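Local coordinates for maltose/maltodextrin-binding protein (Thermus thermophilus, PDB 2GH9) that binds maltotriose and, as a periplasmic solute-binding protein, probably delivers maltodextrins to a membrane transporter, at residues L237-P251 with P320-G332. Residues are numbered along the deposited sequence; the frame is centred on the assembly and turned at random.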
ATOM      1  N   LEU A 237      -8.105   3.052   8.213  1.00 22.80           N
ATOM      2  CA  LEU A 237      -9.433   3.597   8.441  1.00 23.96           C
ATOM      3  C   LEU A 237     -10.264   2.809   9.435  1.00 25.29           C
ATOM      4  O   LEU A 237     -11.087   3.405  10.115  1.00 24.90           O
ATOM      5  CB  LEU A 237     -10.197   3.746   7.125  1.00 24.34           C
ATOM      6  CG  LEU A 237      -9.636   4.810   6.188  1.00 24.16           C
ATOM      7  CD1 LEU A 237     -10.440   4.958   4.893  1.00 22.94           C
ATOM      8  CD2 LEU A 237      -9.500   6.168   6.888  1.00 24.45           C
ATOM      9  N   GLY A 238     -10.039   1.493   9.523  1.00 25.68           N
ATOM     10  CA  GLY A 238     -10.710   0.653  10.508  1.00 26.59           C
ATOM     11  C   GLY A 238     -10.526   1.210  11.913  1.00 27.49           C
ATOM     12  O   GLY A 238     -11.502   1.413  12.639  1.00 26.64           O
ATOM     13  N   ASP A 239      -9.272   1.481  12.262  1.00 27.97           N
ATOM     14  CA  ASP A 239      -8.929   2.021  13.580  1.00 29.30           C
ATOM     15  C   ASP A 239      -9.364   3.468  13.760  1.00 29.40           C
ATOM     16  O   ASP A 239      -9.699   3.855  14.876  1.00 30.00           O
ATOM     17  CB  ASP A 239      -7.440   1.874  13.859  1.00 29.69           C
ATOM     18  CG  ASP A 239      -6.989   0.422  13.912  1.00 32.33           C
ATOM     19  OD1 ASP A 239      -7.671  -0.379  14.583  1.00 34.11           O
ATOM     20  OD2 ASP A 239      -5.936   0.083  13.314  1.00 35.25           O
ATOM     21  N   TYR A 240      -9.399   4.252  12.673  1.00 29.73           N
ATOM     22  CA  TYR A 240      -9.974   5.610  12.714  1.00 29.80           C
ATOM     23  C   TYR A 240     -11.502   5.614  12.886  1.00 30.60           C
ATOM     24  O   TYR A 240     -12.034   6.464  13.623  1.00 30.62           O
ATOM     25  CB  TYR A 240      -9.597   6.465  11.477  1.00 28.81           C
ATOM     26  CG  TYR A 240      -8.109   6.594  11.188  1.00 27.91           C
ATOM     27  CD1 TYR A 240      -7.147   6.229  12.141  1.00 27.17           C
ATOM     28  CD2 TYR A 240      -7.664   7.099   9.967  1.00 26.20           C
ATOM     29  CE1 TYR A 240      -5.790   6.319  11.874  1.00 27.94           C
ATOM     30  CE2 TYR A 240      -6.297   7.208   9.693  1.00 28.23           C
ATOM     31  CZ  TYR A 240      -5.369   6.815  10.650  1.00 27.60           C
ATOM     32  OH  TYR A 240      -4.021   6.905  10.404  1.00 27.36           O
ATOM     33  N   LYS A 241     -12.207   4.719  12.184  1.00 31.03           N
ATOM     34  CA  LYS A 241     -13.648   4.549  12.379  1.00 32.05           C
ATOM     35  C   LYS A 241     -13.922   4.114  13.828  1.00 32.98           C
ATOM     36  O   LYS A 241     -14.823   4.640  14.480  1.00 33.63           O
ATOM     37  CB  LYS A 241     -14.252   3.520  11.399  1.00 31.70           C
ATOM     38  CG  LYS A 241     -14.281   3.916   9.935  1.00 31.66           C
ATOM     39  CD  LYS A 241     -14.690   2.732   9.039  1.00 31.00           C
ATOM     40  CE  LYS A 241     -14.973   3.187   7.606  1.00 30.13           C
ATOM     41  NZ  LYS A 241     -15.366   2.074   6.684  1.00 28.90           N
ATOM     42  N   LYS A 242     -13.126   3.176  14.331  1.00 34.45           N
ATOM     43  CA  LYS A 242     -13.295   2.644  15.695  1.00 35.09           C
ATOM     44  C   LYS A 242     -13.043   3.692  16.782  1.00 35.76           C
ATOM     45  O   LYS A 242     -13.738   3.713  17.806  1.00 35.76           O
ATOM     46  CB  LYS A 242     -12.390   1.437  15.919  1.00 35.25           C
ATOM     47  CG  LYS A 242     -12.639   0.687  17.231  1.00 35.87           C
ATOM     48  CD  LYS A 242     -11.705  -0.524  17.370  1.00 36.59           C
ATOM     49  CE  LYS A 242     -11.545  -0.942  18.836  1.00 38.96           C
ATOM     50  NZ  LYS A 242     -10.723  -2.182  19.036  1.00 40.27           N
ATOM     51  N   ALA A 243     -12.066   4.570  16.553  1.00 36.00           N
ATOM     52  CA  ALA A 243     -11.808   5.690  17.457  1.00 35.84           C
ATOM     53  C   ALA A 243     -12.743   6.874  17.169  1.00 35.98           C
ATOM     54  O   ALA A 243     -12.570   7.949  17.734  1.00 36.94           O
ATOM     55  CB  ALA A 243     -10.350   6.124  17.370  1.00 35.69           C
ATOM     56  N   LYS A 244     -13.716   6.672  16.286  1.00 36.00           N
ATOM     57  CA  LYS A 244     -14.755   7.658  15.973  1.00 36.23           C
ATOM     58  C   LYS A 244     -14.235   9.000  15.394  1.00 36.21           C
ATOM     59  O   LYS A 244     -14.944  10.014  15.463  1.00 36.49           O
ATOM     60  CB  LYS A 244     -15.652   7.915  17.210  1.00 37.02           C
ATOM     61  CG  LYS A 244     -16.074   6.646  18.018  1.00 37.89           C
ATOM     62  CD  LYS A 244     -16.758   5.589  17.153  1.00 39.82           C
ATOM     63  CE  LYS A 244     -17.241   4.362  17.984  1.00 40.58           C
ATOM     64  NZ  LYS A 244     -16.361   3.124  17.973  1.00 39.65           N
ATOM     65  N   VAL A 245     -13.030   9.003  14.812  1.00 35.57           N
ATOM     66  CA  VAL A 245     -12.492  10.194  14.137  1.00 35.16           C
ATOM     67  C   VAL A 245     -13.312  10.477  12.884  1.00 35.19           C
ATOM     68  O   VAL A 245     -13.519   9.574  12.068  1.00 35.08           O
ATOM     69  CB  VAL A 245     -10.991  10.026  13.716  1.00 35.33           C
ATOM     70  CG1 VAL A 245     -10.532  11.217  12.856  1.00 34.44           C
ATOM     71  CG2 VAL A 245     -10.087   9.828  14.938  1.00 34.68           C
ATOM     72  N   ASP A 246     -13.786  11.719  12.737  1.00 34.56           N
ATOM     73  CA  ASP A 246     -14.494  12.125  11.520  1.00 33.71           C
ATOM     74  C   ASP A 246     -13.464  12.638  10.515  1.00 32.82           C
ATOM     75  O   ASP A 246     -12.980  13.765  10.637  1.00 32.41           O
ATOM     76  CB  ASP A 246     -15.547  13.200  11.811  1.00 34.28           C
ATOM     77  CG  ASP A 246     -16.406  13.531  10.597  1.00 35.35           C
ATOM     78  OD1 ASP A 246     -16.790  12.626   9.829  1.00 39.57           O
ATOM     79  OD2 ASP A 246     -16.735  14.717  10.408  1.00 41.71           O
ATOM     80  N   PHE A 247     -13.129  11.796   9.536  1.00 31.31           N
ATOM     81  CA  PHE A 247     -12.053  12.098   8.582  1.00 30.03           C
ATOM     82  C   PHE A 247     -12.618  12.401   7.210  1.00 29.11           C
ATOM     83  O   PHE A 247     -13.720  11.954   6.848  1.00 28.77           O
ATOM     84  CB  PHE A 247     -11.030  10.942   8.490  1.00 30.15           C
ATOM     85  CG  PHE A 247     -11.661   9.613   8.230  1.00 29.78           C
ATOM     86  CD1 PHE A 247     -11.955   8.753   9.284  1.00 30.29           C
ATOM     87  CD2 PHE A 247     -12.007   9.235   6.934  1.00 30.92           C
ATOM     88  CE1 PHE A 247     -12.582   7.523   9.050  1.00 31.56           C
ATOM     89  CE2 PHE A 247     -12.630   8.005   6.684  1.00 30.52           C
ATOM     90  CZ  PHE A 247     -12.914   7.149   7.740  1.00 30.60           C
ATOM     91  N   GLY A 248     -11.849  13.172   6.447  1.00 27.12           N
ATOM     92  CA  GLY A 248     -12.052  13.298   5.018  1.00 26.29           C
ATOM     93  C   GLY A 248     -10.840  12.751   4.266  1.00 24.76           C
ATOM     94  O   GLY A 248      -9.757  12.650   4.811  1.00 23.94           O
ATOM     95  N   ILE A 249     -11.064  12.387   3.012  1.00 24.18           N
ATOM     96  CA  ILE A 249     -10.038  11.893   2.107  1.00 23.85           C
ATOM     97  C   ILE A 249      -9.899  12.887   0.960  1.00 23.37           C
ATOM     98  O   ILE A 249     -10.898  13.247   0.302  1.00 22.77           O
ATOM     99  CB  ILE A 249     -10.445  10.511   1.544  1.00 23.25           C
ATOM    100  CG1 ILE A 249     -10.517   9.497   2.693  1.00 24.99           C
ATOM    101  CG2 ILE A 249      -9.459  10.039   0.427  1.00 23.89           C
ATOM    102  CD1 ILE A 249     -11.398   8.300   2.433  1.00 25.31           C
ATOM    103  N   ALA A 250      -8.653  13.307   0.713  1.00 22.43           N
ATOM    104  CA  ALA A 250      -8.335  14.248  -0.353  1.00 22.54           C
ATOM    105  C   ALA A 250      -6.974  13.882  -0.967  1.00 22.09           C
ATOM    106  O   ALA A 250      -6.161  13.207  -0.326  1.00 21.72           O
ATOM    107  CB  ALA A 250      -8.308  15.669   0.196  1.00 21.92           C
ATOM    108  N   PRO A 251      -6.727  14.317  -2.222  1.00 22.62           N
ATOM    109  CA  PRO A 251      -5.383  14.190  -2.773  1.00 22.19           C
ATOM    110  C   PRO A 251      -4.411  15.029  -1.952  1.00 22.15           C
ATOM    111  O   PRO A 251      -4.798  16.020  -1.366  1.00 20.27           O
ATOM    112  CB  PRO A 251      -5.493  14.718  -4.213  1.00 22.62           C
ATOM    113  CG  PRO A 251      -6.877  15.278  -4.374  1.00 23.26           C
ATOM    114  CD  PRO A 251      -7.683  14.958  -3.146  1.00 22.64           C
ATOM    115  N   PRO A 320     -18.586   7.389   1.495  1.00 31.55           N
ATOM    116  CA  PRO A 320     -17.614   8.479   1.580  1.00 31.35           C
ATOM    117  C   PRO A 320     -16.149   8.076   1.320  1.00 30.34           C
ATOM    118  O   PRO A 320     -15.405   8.832   0.688  1.00 31.07           O
ATOM    119  CB  PRO A 320     -17.776   8.954   3.018  1.00 31.09           C
ATOM    120  CG  PRO A 320     -19.118   8.560   3.396  1.00 32.51           C
ATOM    121  CD  PRO A 320     -19.353   7.264   2.743  1.00 31.74           C
ATOM    122  N   VAL A 321     -15.761   6.911   1.835  1.00 29.21           N
ATOM    123  CA  VAL A 321     -14.414   6.363   1.650  1.00 28.28           C
ATOM    124  C   VAL A 321     -14.210   5.980   0.193  1.00 27.81           C
ATOM    125  O   VAL A 321     -13.172   6.287  -0.393  1.00 27.22           O
ATOM    126  CB  VAL A 321     -14.147   5.140   2.586  1.00 27.43           C
ATOM    127  CG1 VAL A 321     -12.776   4.504   2.301  1.00 25.99           C
ATOM    128  CG2 VAL A 321     -14.226   5.536   4.030  1.00 26.24           C
ATOM    129  N   VAL A 322     -15.207   5.330  -0.410  1.00 27.55           N
ATOM    130  CA  VAL A 322     -15.091   4.914  -1.805  1.00 27.39           C
ATOM    131  C   VAL A 322     -15.074   6.141  -2.726  1.00 26.92           C
ATOM    132  O   VAL A 322     -14.214   6.235  -3.588  1.00 26.86           O
ATOM    133  CB  VAL A 322     -16.195   3.890  -2.202  1.00 27.06           C
ATOM    134  CG1 VAL A 322     -16.134   3.546  -3.699  1.00 26.38           C
ATOM    135  CG2 VAL A 322     -16.048   2.645  -1.372  1.00 26.29           C
ATOM    136  N   ALA A 323     -15.992   7.079  -2.519  1.00 27.54           N
ATOM    137  CA  ALA A 323     -16.019   8.344  -3.290  1.00 27.80           C
ATOM    138  C   ALA A 323     -14.711   9.133  -3.139  1.00 28.09           C
ATOM    139  O   ALA A 323     -14.180   9.665  -4.127  1.00 29.42           O
ATOM    140  CB  ALA A 323     -17.204   9.218  -2.860  1.00 28.44           C
ATOM    141  N   GLY A 324     -14.185   9.194  -1.915  1.00 27.96           N
ATOM    142  CA  GLY A 324     -12.916   9.865  -1.653  1.00 27.47           C
ATOM    143  C   GLY A 324     -11.753   9.248  -2.425  1.00 27.50           C
ATOM    144  O   GLY A 324     -11.011   9.937  -3.127  1.00 26.40           O
ATOM    145  N   PHE A 325     -11.586   7.945  -2.314  1.00 26.79           N
ATOM    146  CA  PHE A 325     -10.496   7.289  -3.044  1.00 26.94           C
ATOM    147  C   PHE A 325     -10.672   7.193  -4.562  1.00 27.25           C
ATOM    148  O   PHE A 325      -9.664   7.089  -5.292  1.00 27.63           O
ATOM    149  CB  PHE A 325     -10.153   5.934  -2.419  1.00 26.11           C
ATOM    150  CG  PHE A 325      -9.344   6.056  -1.168  1.00 25.07           C
ATOM    151  CD1 PHE A 325      -7.971   6.281  -1.237  1.00 24.91           C
ATOM    152  CD2 PHE A 325      -9.941   5.993   0.068  1.00 24.29           C
ATOM    153  CE1 PHE A 325      -7.225   6.425  -0.094  1.00 24.06           C
ATOM    154  CE2 PHE A 325      -9.192   6.132   1.220  1.00 24.18           C
ATOM    155  CZ  PHE A 325      -7.827   6.361   1.126  1.00 24.01           C
ATOM    156  N   SER A 326     -11.909   7.282  -5.049  1.00 27.33           N
ATOM    157  CA  SER A 326     -12.175   7.347  -6.495  1.00 28.14           C
ATOM    158  C   SER A 326     -11.626   8.622  -7.142  1.00 28.22           C
ATOM    159  O   SER A 326     -11.413   8.681  -8.352  1.00 28.66           O
ATOM    160  CB  SER A 326     -13.688   7.218  -6.797  1.00 29.04           C
ATOM    161  OG  SER A 326     -14.356   8.486  -6.826  1.00 32.63           O
ATOM    162  N   LYS A 327     -11.390   9.647  -6.337  1.00 28.04           N
ATOM    163  CA  LYS A 327     -10.836  10.880  -6.831  1.00 27.64           C
ATOM    164  C   LYS A 327      -9.311  10.883  -6.703  1.00 26.94           C
ATOM    165  O   LYS A 327      -8.646  11.741  -7.269  1.00 27.19           O
ATOM    166  CB  LYS A 327     -11.478  12.059  -6.089  1.00 29.40           C
ATOM    167  CG  LYS A 327     -12.990  12.270  -6.452  1.00 30.83           C
ATOM    168  CD  LYS A 327     -13.132  12.837  -7.882  1.00 34.42           C
ATOM    169  CE  LYS A 327     -14.527  12.559  -8.552  1.00 35.99           C
ATOM    170  NZ  LYS A 327     -14.678  11.177  -9.121  1.00 38.03           N
ATOM    171  N   VAL A 328      -8.770   9.915  -5.963  1.00 25.20           N
ATOM    172  CA  VAL A 328      -7.333   9.794  -5.748  1.00 23.93           C
ATOM    173  C   VAL A 328      -6.729   8.753  -6.685  1.00 23.67           C
ATOM    174  O   VAL A 328      -5.675   8.994  -7.275  1.00 22.51           O
ATOM    175  CB  VAL A 328      -6.998   9.464  -4.255  1.00 23.55           C
ATOM    176  CG1 VAL A 328      -5.506   9.167  -4.087  1.00 22.10           C
ATOM    177  CG2 VAL A 328      -7.440  10.581  -3.335  1.00 20.96           C
ATOM    178  N   PHE A 329      -7.389   7.603  -6.857  1.00 23.46           N
ATOM    179  CA  PHE A 329      -6.794   6.531  -7.671  1.00 23.46           C
ATOM    180  C   PHE A 329      -6.388   6.923  -9.082  1.00 23.80           C
ATOM    181  O   PHE A 329      -5.351   6.490  -9.557  1.00 22.87           O
ATOM    182  CB  PHE A 329      -7.690   5.279  -7.741  1.00 23.16           C
ATOM    183  CG  PHE A 329      -7.813   4.515  -6.431  1.00 22.96           C
ATOM    184  CD1 PHE A 329      -6.980   4.770  -5.338  1.00 21.20           C
ATOM    185  CD2 PHE A 329      -8.765   3.514  -6.315  1.00 23.52           C
ATOM    186  CE1 PHE A 329      -7.118   4.052  -4.163  1.00 22.03           C
ATOM    187  CE2 PHE A 329      -8.916   2.803  -5.144  1.00 22.28           C
ATOM    188  CZ  PHE A 329      -8.077   3.057  -4.067  1.00 23.36           C
ATOM    189  N   PRO A 330      -7.205   7.728  -9.774  1.00 24.52           N
ATOM    190  CA  PRO A 330      -6.802   8.131 -11.130  1.00 24.99           C
ATOM    191  C   PRO A 330      -5.540   8.983 -11.225  1.00 25.21           C
ATOM    192  O   PRO A 330      -4.977   9.103 -12.314  1.00 25.51           O
ATOM    193  CB  PRO A 330      -8.006   8.933 -11.629  1.00 25.26           C
ATOM    194  CG  PRO A 330      -9.143   8.433 -10.816  1.00 25.49           C
ATOM    195  CD  PRO A 330      -8.538   8.251  -9.439  1.00 24.86           C
ATOM    196  N   LEU A 331      -5.107   9.564 -10.110  1.00 24.43           N
ATOM    197  CA  LEU A 331      -3.852  10.324 -10.082  1.00 24.12           C
ATOM    198  C   LEU A 331      -2.598   9.435 -10.031  1.00 23.96           C
ATOM    199  O   LEU A 331      -1.494   9.880 -10.358  1.00 23.73           O
ATOM    200  CB  LEU A 331      -3.852  11.257  -8.887  1.00 23.27           C
ATOM    201  CG  LEU A 331      -5.053  12.171  -8.712  1.00 21.41           C
ATOM    202  CD1 LEU A 331      -4.887  12.953  -7.424  1.00 20.95           C
ATOM    203  CD2 LEU A 331      -5.287  13.086  -9.935  1.00 18.59           C
ATOM    204  N   GLY A 332      -2.787   8.169  -9.655  1.00 24.06           N
ATOM    205  CA  GLY A 332      -1.694   7.282  -9.300  1.00 24.61           C
ATOM    206  C   GLY A 332      -1.203   6.360 -10.405  1.00 24.87           C
ATOM    207  O   GLY A 332      -1.678   6.423 -11.534  1.00 25.77           O
TER
HETATM  208  O   HOH W   1     -11.075  12.740  -2.539  1.00 29.47           O
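Ile249, on the edge strand 247-250, lays its branched side chain across helix 320-326. With CG1 beside the backbone N (chi1 -64°), CG2 is anti to it and comes squarely over the Phe325 ring. This CH-pi contact is 4.0 Å from CG2 to the ring centroid, 8° off the normal. A beta-branched residue suits the place: one methyl serves the ring face, while the longer arm takes CD1 to the rim, 3.3 Å from Phe325 CE2, and to Val321. Cut back to an alanine, this position would probably leave that face of Phe325 without its CH-pi partner and open a gap beside Val321. Gly324 fits because any CB would collide with Ile249 CB; the strand can therefore come close, with Ile249 CA 5.2 Å from Gly324 CA. A water bridges the backbones, donating to Ile249 O and Gly324 O.

Val321 uses both methyls: CG1 meets Leu237 CD1 tip to tip at 3.5 Å, and CG2 lies at the Phe247 ring edge, in plane. Leu237 CD2 rests over one face of that ring, offset toward its rim. At the other end, Val328 CG2 packs on the backbone of Ala250 and Pro251, linking Ile249 to the Pro251-Leu331 pair.

Ala116 of strand 116-120 and Ile306 of strand 306-307 also touch Phe325; Lys241 NZ hydrogen-bonds Gln301 O and Gly303 O. Strand 247-250 pairs antiparallel with 116-120, its axis 24° from that of helix 320-326: an apolar helix-on-sheet layer within the periplasmic binding protein fold, the Phe325 side chain about 11 Å from a glucose unit of bound maltotriose.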